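Local coordinates for esterase LipW (PDB 3QH4), which probably hydrolyses ester bonds as a serine esterase of the alpha/beta hydrolase fold, with strict selectivity for its substrates, at residues A[248-253]-A[276-281]; A[193-198]-A[262-267]; A[91-96]-A[163-168]. All blocks are in the same frame, centred on the assembly; numbering follows the deposited sequence.

Contact 1 of 3, residues A[248-253]-A[276-281]; sequences PATLIT and VSTELH
Leu251 and Glu279 both carry CG anti to the backbone N (chi1 170° and 179°), and with this shared torsion the two side chains run side by side, the CD1 methyl of Leu251 lying 3.6 Å from CG of Glu279. Their backbones are neighbouring parallel strands, 250-253 and 278-281, the last two of the alpha/beta hydrolase sheet, joined through helix 261-273 as a beta-alpha-beta crossover. Thr250 and Ile252 use both their N-H and C=O towards segment 276-281. Thr250 N donates to Ser277 O at 2.9 Å and Thr250 O accepts from Glu279 N; Ile252 N then donates to Glu279 O and Ile252 O accepts from His281 N.

On the face of Thr250 and Ile252, CG2 of Ile252 meets CG2 of Thr278 and, at 3.8 Å, CD1 of Leu280; helix 261-273 covers this side through Leu271 and Val264. Leu251 and Thr253 face helix 298-315 instead, and OG1 of Thr253 is bonded to His193. At the N-terminal end of the pair, OG1 of Thr250, anti to its own carbonyl carbon (chi1 -63°), turns back to donate to Pro248 O at 2.9 Å. The same carbonyl oxygen is touched by the CG1 methyl of Val276, 3.3 Å away.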
loop_
_atom_site.group_PDB
_atom_site.type_symbol
_atom_site.label_atom_id
_atom_site.label_comp_id
_atom_site.label_asym_id
_atom_site.label_seq_id
_atom_site.Cartn_x
_atom_site.Cartn_y
_atom_site.Cartn_z
ATOM N N PRO A 248 3.023 -13.246 -9.050
ATOM C CA PRO A 248 2.762 -12.397 -10.213
ATOM C C PRO A 248 3.895 -11.408 -10.468
ATOM O O PRO A 248 4.578 -10.984 -9.519
ATOM C CB PRO A 248 1.481 -11.630 -9.855
ATOM C CG PRO A 248 1.091 -12.057 -8.499
ATOM C CD PRO A 248 2.053 -13.045 -7.958
ATOM N N ALA A 249 4.071 -11.070 -11.745
ATOM C CA ALA A 249 4.905 -9.946 -12.152
ATOM C C ALA A 249 4.690 -8.747 -11.224
ATOM O O ALA A 249 3.567 -8.478 -10.779
ATOM C CB ALA A 249 4.601 -9.580 -13.573
ATOM N N THR A 250 5.781 -8.053 -10.918
ATOM C CA THR A 250 5.804 -7.093 -9.808
ATOM C C THR A 250 6.404 -5.748 -10.227
ATOM O O THR A 250 7.359 -5.728 -11.030
ATOM C CB THR A 250 6.662 -7.690 -8.665
ATOM O OG1 THR A 250 6.032 -8.889 -8.198
ATOM C CG2 THR A 250 6.821 -6.706 -7.460
ATOM N N LEU A 251 5.821 -4.651 -9.711
ATOM C CA LEU A 251 6.493 -3.347 -9.650
ATOM C C LEU A 251 6.676 -3.074 -8.179
ATOM O O LEU A 251 5.706 -3.106 -7.414
ATOM C CB LEU A 251 5.664 -2.224 -10.274
ATOM C CG LEU A 251 6.238 -0.829 -9.990
ATOM C CD1 LEU A 251 7.611 -0.591 -10.713
ATOM C CD2 LEU A 251 5.212 0.240 -10.435
ATOM N N ILE A 252 7.919 -2.807 -7.782
ATOM C CA ILE A 252 8.198 -2.505 -6.377
ATOM C C ILE A 252 9.047 -1.245 -6.289
ATOM O O ILE A 252 10.084 -1.133 -6.958
ATOM C CB ILE A 252 8.809 -3.759 -5.661
ATOM C CG1 ILE A 252 9.087 -3.467 -4.180
ATOM C CG2 ILE A 252 10.106 -4.247 -6.344
ATOM C CD1 ILE A 252 9.507 -4.753 -3.366
ATOM N N THR A 253 8.630 -0.302 -5.437
ATOM C CA THR A 253 9.243 1.017 -5.431
ATOM C C THR A 253 9.528 1.448 -3.988
ATOM O O THR A 253 8.866 0.965 -3.048
ATOM C CB THR A 253 8.286 2.044 -6.093
ATOM O OG1 THR A 253 6.972 1.937 -5.512
ATOM C CG2 THR A 253 8.188 1.812 -7.608
ATOM N N VAL A 276 10.567 -14.341 -11.074
ATOM C CA VAL A 276 9.397 -13.434 -11.186
ATOM C C VAL A 276 9.841 -12.149 -11.909
ATOM O O VAL A 276 10.848 -11.557 -11.523
ATOM C CB VAL A 276 8.859 -13.062 -9.799
ATOM C CG1 VAL A 276 7.700 -12.048 -9.898
ATOM C CG2 VAL A 276 8.431 -14.355 -9.041
ATOM N N SER A 277 9.105 -11.750 -12.954
ATOM C CA SER A 277 9.438 -10.526 -13.699
ATOM C C SER A 277 9.196 -9.350 -12.757
ATOM O O SER A 277 8.083 -9.147 -12.267
ATOM C CB SER A 277 8.605 -10.379 -14.970
ATOM O OG SER A 277 8.964 -9.177 -15.643
ATOM N N THR A 278 10.246 -8.585 -12.502
ATOM C CA THR A 278 10.200 -7.538 -11.472
ATOM C C THR A 278 10.785 -6.240 -12.001
ATOM O O THR A 278 11.908 -6.211 -12.567
ATOM C CB THR A 278 11.019 -7.993 -10.209
ATOM O OG1 THR A 278 10.488 -9.246 -9.758
ATOM C CG2 THR A 278 10.855 -6.981 -9.037
ATOM N N GLU A 279 10.014 -5.172 -11.826
ATOM C CA GLU A 279 10.525 -3.821 -12.082
ATOM C C GLU A 279 10.749 -3.200 -10.718
ATOM O O GLU A 279 9.852 -3.205 -9.861
ATOM C CB GLU A 279 9.514 -3.024 -12.915
ATOM C CG GLU A 279 10.001 -1.596 -13.189
ATOM C CD GLU A 279 9.325 -0.952 -14.385
ATOM O OE1 GLU A 279 8.130 -1.201 -14.577
ATOM O OE2 GLU A 279 9.995 -0.202 -15.140
ATOM N N LEU A 280 11.942 -2.652 -10.505
ATOM C CA LEU A 280 12.288 -2.106 -9.199
ATOM C C LEU A 280 12.775 -0.685 -9.372
ATOM O O LEU A 280 13.562 -0.419 -10.265
ATOM C CB LEU A 280 13.418 -2.933 -8.566
ATOM C CG LEU A 280 14.217 -2.309 -7.409
ATOM C CD1 LEU A 280 13.324 -2.211 -6.160
ATOM C CD2 LEU A 280 15.482 -3.148 -7.132
ATOM N N HIS A 281 12.317 0.217 -8.498
ATOM C CA HIS A 281 12.879 1.571 -8.464
ATOM C C HIS A 281 13.137 2.080 -7.059
ATOM O O HIS A 281 12.247 1.981 -6.188
ATOM C CB HIS A 281 11.970 2.603 -9.136
ATOM C CG HIS A 281 12.707 3.839 -9.526
ATOM N ND1 HIS A 281 13.322 3.972 -10.747
ATOM C CD2 HIS A 281 12.951 4.986 -8.851
ATOM C CE1 HIS A 281 13.916 5.144 -10.816
ATOM N NE2 HIS A 281 13.706 5.783 -9.678
#

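Contact 2 of 3, residues A[193-198]-A[262-267]; sequences HQPVLD and DEVLDY
Glu263 OE1 is gripped by two successive backbone N-H groups of segment 193-198. Leu197 N meets the anti lone pair of OE1, the one turned away from OE2, at 2.8 Å, with a fairly straight bond of 163° at the hydrogen. Asp198 N lies 3.0 Å from OE1 but reaches it from well above the carboxylate plane, and its bond is more bent. Water 1 lies within bonding distance of OE1 and of Asp198 O and can serve either, though it has more acceptors in reach than protons. The glutamate gets there with CG between its backbone N and carbonyl carbon (chi1 68°) and the chain extended beyond, carrying the carboxylate from the helix to the loop that follows strand 189-193. Two N-H groups on one oxygen would be expected to stabilise its negative charge.

Beside this polar grip, Leu197 inserts its two methyls against Tyr267. CD1 packs 3.6 Å from CB of Tyr267, while CD2 sits over the ring, 4.3 Å from its centroid and 10° off the normal, a CH-pi contact. Further back, the Pro195 ring meets Val264 at about a right angle, its CD 3.7 Å from CG2 of Val264; Ile252 of strand 250-255 touches both side chains. At the outer end, water 2 links OD2 of Asp198 to OD2 of Asp266, and OD1 of Asp198 forms a salt bridge with Arg200.

Val196 turns the other way and touches Ser166, the probable nucleophile. The arrangement thus belongs to the surroundings of an alpha/beta hydrolase active site, where the loop leaving strand 189-193 is bound by a glutamate of helix 261-273.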
loop_
_atom_site.group_PDB
_atom_site.type_symbol
_atom_site.label_atom_id
_atom_site.label_comp_id
_atom_site.label_asym_id
_atom_site.label_seq_id
_atom_site.Cartn_x
_atom_site.Cartn_y
_atom_site.Cartn_z
ATOM N N HIS A 193 4.111 -0.463 -3.492
ATOM C CA HIS A 193 4.790 0.802 -3.215
ATOM C C HIS A 193 5.279 0.887 -1.770
ATOM O O HIS A 193 4.501 0.710 -0.826
ATOM C CB HIS A 193 3.900 2.007 -3.596
ATOM C CG HIS A 193 4.524 3.333 -3.282
ATOM N ND1 HIS A 193 5.822 3.643 -3.635
ATOM C CD2 HIS A 193 4.026 4.433 -2.662
ATOM C CE1 HIS A 193 6.104 4.872 -3.229
ATOM N NE2 HIS A 193 5.037 5.367 -2.626
ATOM N N GLN A 194 6.571 1.199 -1.641
ATOM C CA GLN A 194 7.295 1.297 -0.362
ATOM C C GLN A 194 6.767 0.265 0.661
ATOM O O GLN A 194 6.394 0.648 1.780
ATOM C CB GLN A 194 7.245 2.765 0.164
ATOM C CG GLN A 194 5.806 3.301 0.309
ATOM C CD GLN A 194 5.684 4.738 0.745
ATOM O OE1 GLN A 194 6.658 5.489 0.767
ATOM N NE2 GLN A 194 4.457 5.142 1.076
ATOM N N PRO A 195 6.758 -1.028 0.277
ATOM C CA PRO A 195 6.094 -2.058 1.108
ATOM C C PRO A 195 6.779 -2.393 2.431
ATOM O O PRO A 195 8.013 -2.399 2.543
ATOM C CB PRO A 195 6.087 -3.296 0.211
ATOM C CG PRO A 195 7.350 -3.134 -0.680
ATOM C CD PRO A 195 7.348 -1.618 -0.950
ATOM N N VAL A 196 5.947 -2.592 3.433
ATOM C CA VAL A 196 6.351 -3.195 4.686
ATOM C C VAL A 196 6.416 -4.706 4.414
ATOM O O VAL A 196 5.409 -5.288 3.992
ATOM C CB VAL A 196 5.296 -2.839 5.755
ATOM C CG1 VAL A 196 5.544 -3.683 6.997
ATOM C CG2 VAL A 196 5.397 -1.316 6.069
ATOM N N LEU A 197 7.571 -5.341 4.656
ATOM C CA LEU A 197 7.775 -6.729 4.241
ATOM C C LEU A 197 8.314 -7.669 5.290
ATOM O O LEU A 197 8.018 -8.859 5.226
ATOM C CB LEU A 197 8.715 -6.779 3.005
ATOM C CG LEU A 197 8.113 -6.159 1.754
ATOM C CD1 LEU A 197 9.199 -6.044 0.727
ATOM C CD2 LEU A 197 7.001 -7.043 1.237
ATOM N N ASP A 198 9.070 -7.156 6.258
ATOM C CA ASP A 198 9.823 -8.055 7.119
ATOM C C ASP A 198 9.954 -7.497 8.530
ATOM O O ASP A 198 10.489 -6.394 8.721
ATOM C CB ASP A 198 11.210 -8.302 6.503
ATOM C CG ASP A 198 11.889 -9.580 7.026
ATOM O OD1 ASP A 198 11.596 -10.039 8.142
ATOM O OD2 ASP A 198 12.743 -10.152 6.296
ATOM N N ASP A 262 15.869 -1.446 2.785
ATOM C CA ASP A 262 16.645 -2.696 2.603
ATOM C C ASP A 262 15.772 -3.935 2.440
ATOM O O ASP A 262 16.096 -4.845 1.663
ATOM C CB ASP A 262 17.628 -2.898 3.766
ATOM C CG ASP A 262 18.792 -1.909 3.721
ATOM O OD1 ASP A 262 18.860 -1.046 2.805
ATOM O OD2 ASP A 262 19.634 -1.980 4.635
ATOM N N GLU A 263 14.659 -3.988 3.164
ATOM C CA GLU A 263 13.801 -5.185 2.974
ATOM C C GLU A 263 13.179 -5.174 1.571
ATOM O O GLU A 263 12.953 -6.216 0.980
ATOM C CB GLU A 263 12.777 -5.320 4.103
ATOM C CG GLU A 263 11.690 -4.261 4.147
ATOM C CD GLU A 263 11.178 -4.072 5.556
ATOM O OE1 GLU A 263 9.985 -4.349 5.776
ATOM O OE2 GLU A 263 11.989 -3.691 6.443
ATOM N N VAL A 264 12.969 -3.974 1.027
ATOM C CA VAL A 264 12.494 -3.845 -0.350
ATOM C C VAL A 264 13.531 -4.407 -1.318
ATOM O O VAL A 264 13.208 -5.216 -2.181
ATOM C CB VAL A 264 12.170 -2.378 -0.709
ATOM C CG1 VAL A 264 12.075 -2.201 -2.240
ATOM C CG2 VAL A 264 10.874 -1.987 -0.075
ATOM N N LEU A 265 14.774 -3.974 -1.163
ATOM C CA LEU A 265 15.841 -4.480 -2.006
ATOM C C LEU A 265 16.028 -6.007 -1.868
ATOM O O LEU A 265 16.223 -6.693 -2.871
ATOM C CB LEU A 265 17.144 -3.737 -1.697
ATOM C CG LEU A 265 17.177 -2.266 -2.087
ATOM C CD1 LEU A 265 18.440 -1.593 -1.516
ATOM C CD2 LEU A 265 17.134 -2.131 -3.637
ATOM N N ASP A 266 16.015 -6.530 -0.634
ATOM C CA ASP A 266 16.145 -7.977 -0.394
ATOM C C ASP A 266 15.021 -8.731 -1.128
ATOM O O ASP A 266 15.248 -9.747 -1.789
ATOM C CB ASP A 266 16.070 -8.287 1.118
ATOM C CG ASP A 266 17.278 -7.752 1.932
ATOM O OD1 ASP A 266 18.365 -7.490 1.379
ATOM O OD2 ASP A 266 17.132 -7.618 3.179
ATOM N N TYR A 267 13.798 -8.222 -1.002
ATOM C CA TYR A 267 12.623 -8.907 -1.569
ATOM C C TYR A 267 12.702 -8.879 -3.094
ATOM O O TYR A 267 12.433 -9.883 -3.756
ATOM C CB TYR A 267 11.332 -8.224 -1.102
ATOM C CG TYR A 267 10.064 -9.060 -1.259
ATOM C CD1 TYR A 267 9.885 -10.245 -0.520
ATOM C CD2 TYR A 267 9.065 -8.682 -2.137
ATOM C CE1 TYR A 267 8.708 -11.019 -0.663
ATOM C CE2 TYR A 267 7.900 -9.449 -2.292
ATOM C CZ TYR A 267 7.726 -10.600 -1.528
ATOM O OH TYR A 267 6.564 -11.336 -1.673
HETATM O O HOH W 1 9.453 -3.851 8.481
HETATM O O HOH W 2 14.449 -8.191 4.486
#

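Contact 3 of 3, residues A[91-96]-A[163-168]; sequences CHAGGF and AGSSAG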
loop_
_atom_site.group_PDB
_atom_site.type_symbol
_atom_site.label_atom_id
_atom_site.label_comp_id
_atom_site.label_asym_id
_atom_site.label_seq_id
_atom_site.Cartn_x
_atom_site.Cartn_y
_atom_site.Cartn_z
ATOM N N CYS A 91 -4.889 -1.710 -1.250
ATOM C CA CYS A 91 -4.899 -1.543 0.226
ATOM C C CYS A 91 -4.001 -0.383 0.622
ATOM O O CYS A 91 -2.832 -0.349 0.235
ATOM C CB CYS A 91 -4.419 -2.824 0.936
ATOM S SG CYS A 91 -5.582 -4.147 0.744
ATOM N N HIS A 92 -4.571 0.571 1.374
ATOM C CA HIS A 92 -3.886 1.829 1.750
ATOM C C HIS A 92 -2.773 1.690 2.817
ATOM O O HIS A 92 -2.659 0.681 3.495
ATOM C CB HIS A 92 -4.927 2.847 2.237
ATOM C CG HIS A 92 -5.594 2.464 3.526
ATOM N ND1 HIS A 92 -5.002 2.678 4.752
ATOM C CD2 HIS A 92 -6.800 1.897 3.785
ATOM C CE1 HIS A 92 -5.802 2.240 5.712
ATOM N NE2 HIS A 92 -6.907 1.776 5.148
ATOM N N ALA A 93 -1.970 2.738 2.932
ATOM C CA ALA A 93 -0.877 2.858 3.901
ATOM C C ALA A 93 -1.399 3.190 5.288
ATOM O O ALA A 93 -2.578 3.557 5.449
ATOM C CB ALA A 93 0.081 3.965 3.426
ATOM N N GLY A 94 -0.537 3.097 6.307
ATOM C CA GLY A 94 -1.018 3.482 7.631
ATOM C C GLY A 94 -0.496 2.568 8.713
ATOM O O GLY A 94 -1.007 2.602 9.812
ATOM N N GLY A 95 0.530 1.781 8.398
ATOM C CA GLY A 95 1.163 0.906 9.422
ATOM C C GLY A 95 0.235 -0.072 10.116
ATOM O O GLY A 95 0.488 -0.460 11.281
ATOM N N PHE A 96 -0.786 -0.521 9.378
ATOM C CA PHE A 96 -1.839 -1.457 9.867
ATOM C C PHE A 96 -2.786 -0.860 10.908
ATOM O O PHE A 96 -3.778 -1.518 11.243
ATOM C CB PHE A 96 -1.293 -2.796 10.441
ATOM C CG PHE A 96 -0.302 -3.456 9.566
ATOM C CD1 PHE A 96 -0.717 -4.161 8.443
ATOM C CD2 PHE A 96 1.059 -3.352 9.856
ATOM C CE1 PHE A 96 0.231 -4.776 7.596
ATOM C CE2 PHE A 96 2.005 -3.977 9.039
ATOM C CZ PHE A 96 1.588 -4.676 7.891
ATOM N N ALA A 163 -2.503 -4.246 -5.314
ATOM C CA ALA A 163 -1.610 -3.127 -5.129
ATOM C C ALA A 163 -1.755 -2.618 -3.719
ATOM O O ALA A 163 -2.806 -2.805 -3.076
ATOM C CB ALA A 163 -1.951 -1.984 -6.138
ATOM N N GLY A 164 -0.710 -1.964 -3.238
ATOM C CA GLY A 164 -0.832 -1.295 -1.941
ATOM C C GLY A 164 0.356 -0.388 -1.721
ATOM O O GLY A 164 1.340 -0.446 -2.477
ATOM N N SER A 165 0.283 0.382 -0.643
ATOM C CA SER A 165 1.392 1.218 -0.197
ATOM C C SER A 165 1.704 0.832 1.229
ATOM O O SER A 165 0.778 0.716 2.056
ATOM C CB SER A 165 0.967 2.681 -0.207
ATOM O OG SER A 165 1.945 3.543 0.362
ATOM N N SER A 166 2.989 0.640 1.515
ATOM C CA SER A 166 3.453 0.451 2.908
ATOM C C SER A 166 2.771 -0.793 3.503
ATOM O O SER A 166 2.795 -1.861 2.908
ATOM C CB SER A 166 3.175 1.730 3.736
ATOM O OG SER A 166 3.920 1.795 4.952
ATOM N N ALA A 167 2.162 -0.652 4.682
ATOM C CA ALA A 167 1.440 -1.792 5.284
ATOM C C ALA A 167 0.341 -2.340 4.361
ATOM O O ALA A 167 0.033 -3.547 4.366
ATOM C CB ALA A 167 0.847 -1.337 6.628
ATOM N N GLY A 168 -0.299 -1.487 3.566
ATOM C CA GLY A 168 -1.244 -2.015 2.565
ATOM C C GLY A 168 -0.600 -2.900 1.515
ATOM O O GLY A 168 -1.230 -3.821 0.987
#
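Ala167 and Phe96 meet face on: the CB methyl of Ala167 stands over the middle of the Phe96 ring, 3.5 Å from its centroid and only 4° off the normal, a CH-pi contact. The same methyl lies 3.3 Å from Phe96 N and close to Gly95 CA, so the bend at 95-96 folds around it. Phe96 CG is anti to its carbonyl carbon (chi1 -48°), which lays the ring across the start of the helix. Nearby, CB of Ala93 lies 3.6 Å from OG of Ser165 and also touches CB of Ser166.

Glycines let the backbones come this close. Gly168 CA approaches Cys91 O at 3.3 Å in a CA-H...O contact, where a side chain would collide with the carbonyls of Cys91 and His92. A CB on Gly164 would likewise strike Cys91 O. Together with Ser166, whose backbone has the strained positive phi (60°) usual for such a nucleophile, these glycines match the GxSxG nucleophile elbow; in one of its two conformers OG of Ser166 is hydrogen-bonded to His288 NE2, consistent with a Ser-His-Asp triad completed by Asp258.

Behind the elbow, Cys91 N donates to Ala163 O at 3.0 Å, and Ser165 N bonds weakly to Cys91 O, pairing the ends of two parallel strands. His92 ND1 donates to Ala93 O at 2.7 Å, nearly in the plane of its ring, and holds the carbonyl that precedes Gly94. The sequence His-Ala-Gly-Gly at 92-95 is consistent with the HGGG oxyanion-hole motif of hormone-sensitive-lipase-like esterases. Farther out, Tyr124 stacks on His92 and Tyr226 on Phe96, OG of Ser165 is bonded to Gln194, and the elbow lies between strand 160-165 and helix 167-181, with strands 85-91 and 189-193 on either side of strand 160-165.

In the fold
Going along the chain, contact 3 comes first: it closes the long excursion from the loop after strand 85-91 to the turn between strand 160-165 and helix 167-181. Contacts 1 and 2 follow in series and cross each other, their segments alternating. Contact 2 closes the stretch from 198 to 262, binding helix 261-273 to the loop after strand 189-193; contact 1 closes the shorter helical connection from 253 to 276 and ties the last two strands. Segment 193-198 also touches the other two contacts: His193 O, at the end of strand 189-193, lies 2.8 Å from Ser166 N, and Gln194 N 2.7 Å from Thr253 O. Contacts 1 and 3 do not touch but reach the same sheet.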